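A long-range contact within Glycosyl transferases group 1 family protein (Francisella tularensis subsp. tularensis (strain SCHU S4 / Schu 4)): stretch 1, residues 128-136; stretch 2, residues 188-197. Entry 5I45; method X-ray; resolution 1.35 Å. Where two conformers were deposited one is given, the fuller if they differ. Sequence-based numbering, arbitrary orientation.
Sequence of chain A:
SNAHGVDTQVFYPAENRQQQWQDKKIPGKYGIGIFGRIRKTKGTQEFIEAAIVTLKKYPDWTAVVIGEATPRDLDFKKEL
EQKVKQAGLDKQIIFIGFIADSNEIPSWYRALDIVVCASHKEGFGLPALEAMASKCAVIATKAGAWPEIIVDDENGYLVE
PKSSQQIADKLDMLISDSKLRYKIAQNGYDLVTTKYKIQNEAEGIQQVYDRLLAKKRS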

# COMPACT_ATOMS: atom_id res chain seq x y z
N ALA A 128 -6.29 -0.69 -5.78
CA ALA A 128 -5.35 -0.08 -6.72
C ALA A 128 -5.91 1.22 -7.30
O ALA A 128 -5.22 2.23 -7.33
CB ALA A 128 -4.98 -1.01 -7.86
N LEU A 129 -7.17 1.20 -7.73
CA LEU A 129 -7.79 2.41 -8.26
C LEU A 129 -7.89 3.51 -7.22
O LEU A 129 -7.65 4.69 -7.54
CB LEU A 129 -9.16 2.11 -8.84
CG LEU A 129 -9.18 1.19 -10.04
CD1 LEU A 129 -10.61 0.87 -10.41
CD2 LEU A 129 -8.44 1.80 -11.21
N GLU A 130 -8.26 3.16 -6.00
CA GLU A 130 -8.38 4.15 -4.91
C GLU A 130 -7.00 4.79 -4.65
O GLU A 130 -6.89 6.00 -4.45
CB GLU A 130 -8.91 3.47 -3.66
CG GLU A 130 -10.39 3.08 -3.72
CD GLU A 130 -10.82 2.12 -2.60
OE1 GLU A 130 -10.03 1.75 -1.73
OE2 GLU A 130 -12.00 1.70 -2.60
N ALA A 131 -5.97 3.95 -4.64
CA ALA A 131 -4.60 4.42 -4.40
C ALA A 131 -4.14 5.33 -5.54
O ALA A 131 -3.58 6.40 -5.29
CB ALA A 131 -3.66 3.26 -4.25
N MSE A 132 -4.39 4.92 -6.78
CA MSE A 132 -4.01 5.73 -7.93
C MSE A 132 -4.75 7.04 -7.98
O MSE A 132 -4.17 8.07 -8.32
CB MSE A 132 -4.22 4.91 -9.21
CG MSE A 132 -3.25 3.71 -9.23
SE MSE A 132 -3.79 2.26 -10.45
CE MSE A 132 -3.03 3.00 -12.14
N ALA A 133 -6.03 7.02 -7.64
CA ALA A 133 -6.82 8.26 -7.59
C ALA A 133 -6.28 9.22 -6.53
O ALA A 133 -6.49 10.44 -6.65
CB ALA A 133 -8.29 7.93 -7.33
N SER A 134 -5.59 8.67 -5.54
CA SER A 134 -5.00 9.48 -4.50
C SER A 134 -3.55 9.85 -4.78
O SER A 134 -2.90 10.44 -3.94
CB SER A 134 -5.09 8.75 -3.16
OG SER A 134 -6.41 8.28 -2.90
N LYS A 135 -3.06 9.48 -5.96
CA LYS A 135 -1.70 9.73 -6.37
C LYS A 135 -0.65 9.02 -5.51
O LYS A 135 0.46 9.49 -5.29
CB LYS A 135 -1.42 11.24 -6.54
CG LYS A 135 -0.55 11.56 -7.74
CD LYS A 135 -0.36 13.05 -7.99
CE LYS A 135 -1.60 13.79 -8.47
NZ LYS A 135 -1.25 15.19 -8.81
N CYS A 136 -1.02 7.82 -5.07
CA CYS A 136 -0.07 6.88 -4.45
C CYS A 136 0.57 6.07 -5.57
O CYS A 136 -0.09 5.73 -6.55
CB CYS A 136 -0.78 5.90 -3.53
SG CYS A 136 -1.80 6.62 -2.27
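Stretch 2 (188-197) GYDLVTTKYK

Stretch 2 enters as the end of a helix, residues 188-195, and crosses the helix of stretch 1 steeply: the two N-to-C directions differ by 111°, and the axes come within 8.2 Å of each other. Gly188 has no side chain, and into the space beside its backbone reaches the selenomethionine Met132, whose CE lies 3.6 Å from Gly188 CA. An ideal CB on Gly188 would stand only 3.3 Å from Met132 CE, so the fit is tight. Met132 CE also meets Leu191 CD2 at 4.1 Å.

The backbones draw nearest at Met132 and Tyr189, with CA atoms 4.9 Å apart; here Met132 O approaches Tyr189 CA at 3.3 Å, a CA-H...O contact. No hydrogen bond joins the stretches, and the fit rests mainly on shape.

One turn further along helix 2, Val192 points toward stretch 1 and is the knob of the contact. Val192 CG1 packs 3.6 Å from Leu129 CD2 and 3.7 Å from Met132 CB, while Val192 CG2 lies 3.5 Å from Ala133 N. Ala133 points away overall, yet its CB touches Val192 CG2 at 4.0 Å. Where helix 2 ends, Tyr196 departs from helical phi/psi and lays one ring face against Leu129; Leu129 CD2 is 4.1 Å from the centroid of the Tyr196 ring.

Tyr189, chi1 t, packs against Met132, Ala133 and Lys135. Ala133 O lies near the plane of the Tyr189 ring, 3.4 Å from Tyr189 CD2, and Lys135, its backbone at positive phi, extends over one face. Lys135 CE sits 3.8 Å from Tyr189 CG, and Lys135 NZ stands 4.8 Å from the centroid of the Tyr189 ring in a cation-pi arrangement. Together the stretches bury 444 Å².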

# COMPACT_ATOMS: atom_id res chain seq x y z
N GLY A 188 -0.42 7.05 -12.94
CA GLY A 188 -1.55 6.25 -12.44
C GLY A 188 -2.79 7.12 -12.19
O GLY A 188 -3.90 6.76 -12.54
N TYR A 189 -2.54 8.27 -11.56
CA TYR A 189 -3.61 9.24 -11.32
C TYR A 189 -4.27 9.69 -12.65
O TYR A 189 -5.50 9.70 -12.75
CB TYR A 189 -3.03 10.45 -10.56
CG TYR A 189 -4.00 11.57 -10.43
CD1 TYR A 189 -4.12 12.55 -11.43
CD2 TYR A 189 -4.88 11.62 -9.35
CE1 TYR A 189 -5.05 13.55 -11.33
CE2 TYR A 189 -5.80 12.62 -9.24
CZ TYR A 189 -5.91 13.58 -10.26
OH TYR A 189 -6.84 14.58 -10.19
N ASP A 190 -3.44 10.02 -13.63
CA ASP A 190 -3.95 10.48 -14.92
C ASP A 190 -4.82 9.41 -15.58
O ASP A 190 -5.84 9.72 -16.17
CB ASP A 190 -2.81 10.89 -15.85
CG ASP A 190 -2.12 12.17 -15.41
OD1 ASP A 190 -2.67 12.90 -14.57
OD2 ASP A 190 -1.00 12.46 -15.88
N LEU A 191 -4.38 8.17 -15.49
CA LEU A 191 -5.13 7.08 -16.05
C LEU A 191 -6.47 6.90 -15.37
O LEU A 191 -7.50 6.83 -16.03
CB LEU A 191 -4.34 5.77 -15.97
CG LEU A 191 -5.12 4.51 -16.37
CD1 LEU A 191 -5.41 4.54 -17.85
CD2 LEU A 191 -4.32 3.28 -16.01
N VAL A 192 -6.49 6.83 -14.04
CA VAL A 192 -7.75 6.52 -13.37
C VAL A 192 -8.74 7.67 -13.42
O VAL A 192 -9.94 7.44 -13.58
CB VAL A 192 -7.52 5.94 -11.96
CG1 VAL A 192 -6.59 4.73 -12.07
CG2 VAL A 192 -6.98 7.00 -11.01
N THR A 193 -8.27 8.92 -13.37
CA THR A 193 -9.20 10.05 -13.43
C THR A 193 -9.78 10.23 -14.84
O THR A 193 -10.83 10.87 -15.01
CB THR A 193 -8.57 11.37 -12.94
OG1 THR A 193 -7.38 11.63 -13.68
CG2 THR A 193 -8.26 11.28 -11.47
N THR A 194 -9.14 9.62 -15.84
CA THR A 194 -9.62 9.68 -17.22
C THR A 194 -10.48 8.49 -17.56
O THR A 194 -11.55 8.66 -18.16
CB THR A 194 -8.45 9.67 -18.21
OG1 THR A 194 -7.61 10.80 -17.96
CG2 THR A 194 -8.94 9.71 -19.67
N LYS A 195 -10.02 7.28 -17.21
CA LYS A 195 -10.68 6.05 -17.66
C LYS A 195 -11.53 5.29 -16.63
O LYS A 195 -12.38 4.50 -17.01
CB LYS A 195 -9.61 5.11 -18.25
CG LYS A 195 -10.14 3.80 -18.80
CD LYS A 195 -9.37 3.26 -19.99
CE LYS A 195 -7.90 3.02 -19.72
NZ LYS A 195 -7.27 2.13 -20.75
N TYR A 196 -11.32 5.54 -15.34
CA TYR A 196 -12.01 4.80 -14.30
C TYR A 196 -12.72 5.73 -13.30
O TYR A 196 -12.90 5.37 -12.14
CB TYR A 196 -11.01 3.90 -13.55
CG TYR A 196 -10.30 2.86 -14.37
CD1 TYR A 196 -9.11 3.16 -15.02
CD2 TYR A 196 -10.80 1.57 -14.48
CE1 TYR A 196 -8.46 2.21 -15.78
CE2 TYR A 196 -10.13 0.61 -15.22
CZ TYR A 196 -8.96 0.94 -15.87
OH TYR A 196 -8.30 -0.01 -16.62
N LYS A 197 -13.10 6.92 -13.74
CA LYS A 197 -13.79 7.89 -12.89
C LYS A 197 -15.28 7.59 -12.98
O LYS A 197 -15.81 7.48 -14.09
CB LYS A 197 -13.49 9.30 -13.40
CG LYS A 197 -14.10 10.43 -12.60
CD LYS A 197 -13.74 11.79 -13.18
CE LYS A 197 -14.67 12.87 -12.61
NZ LYS A 197 -14.26 14.28 -12.90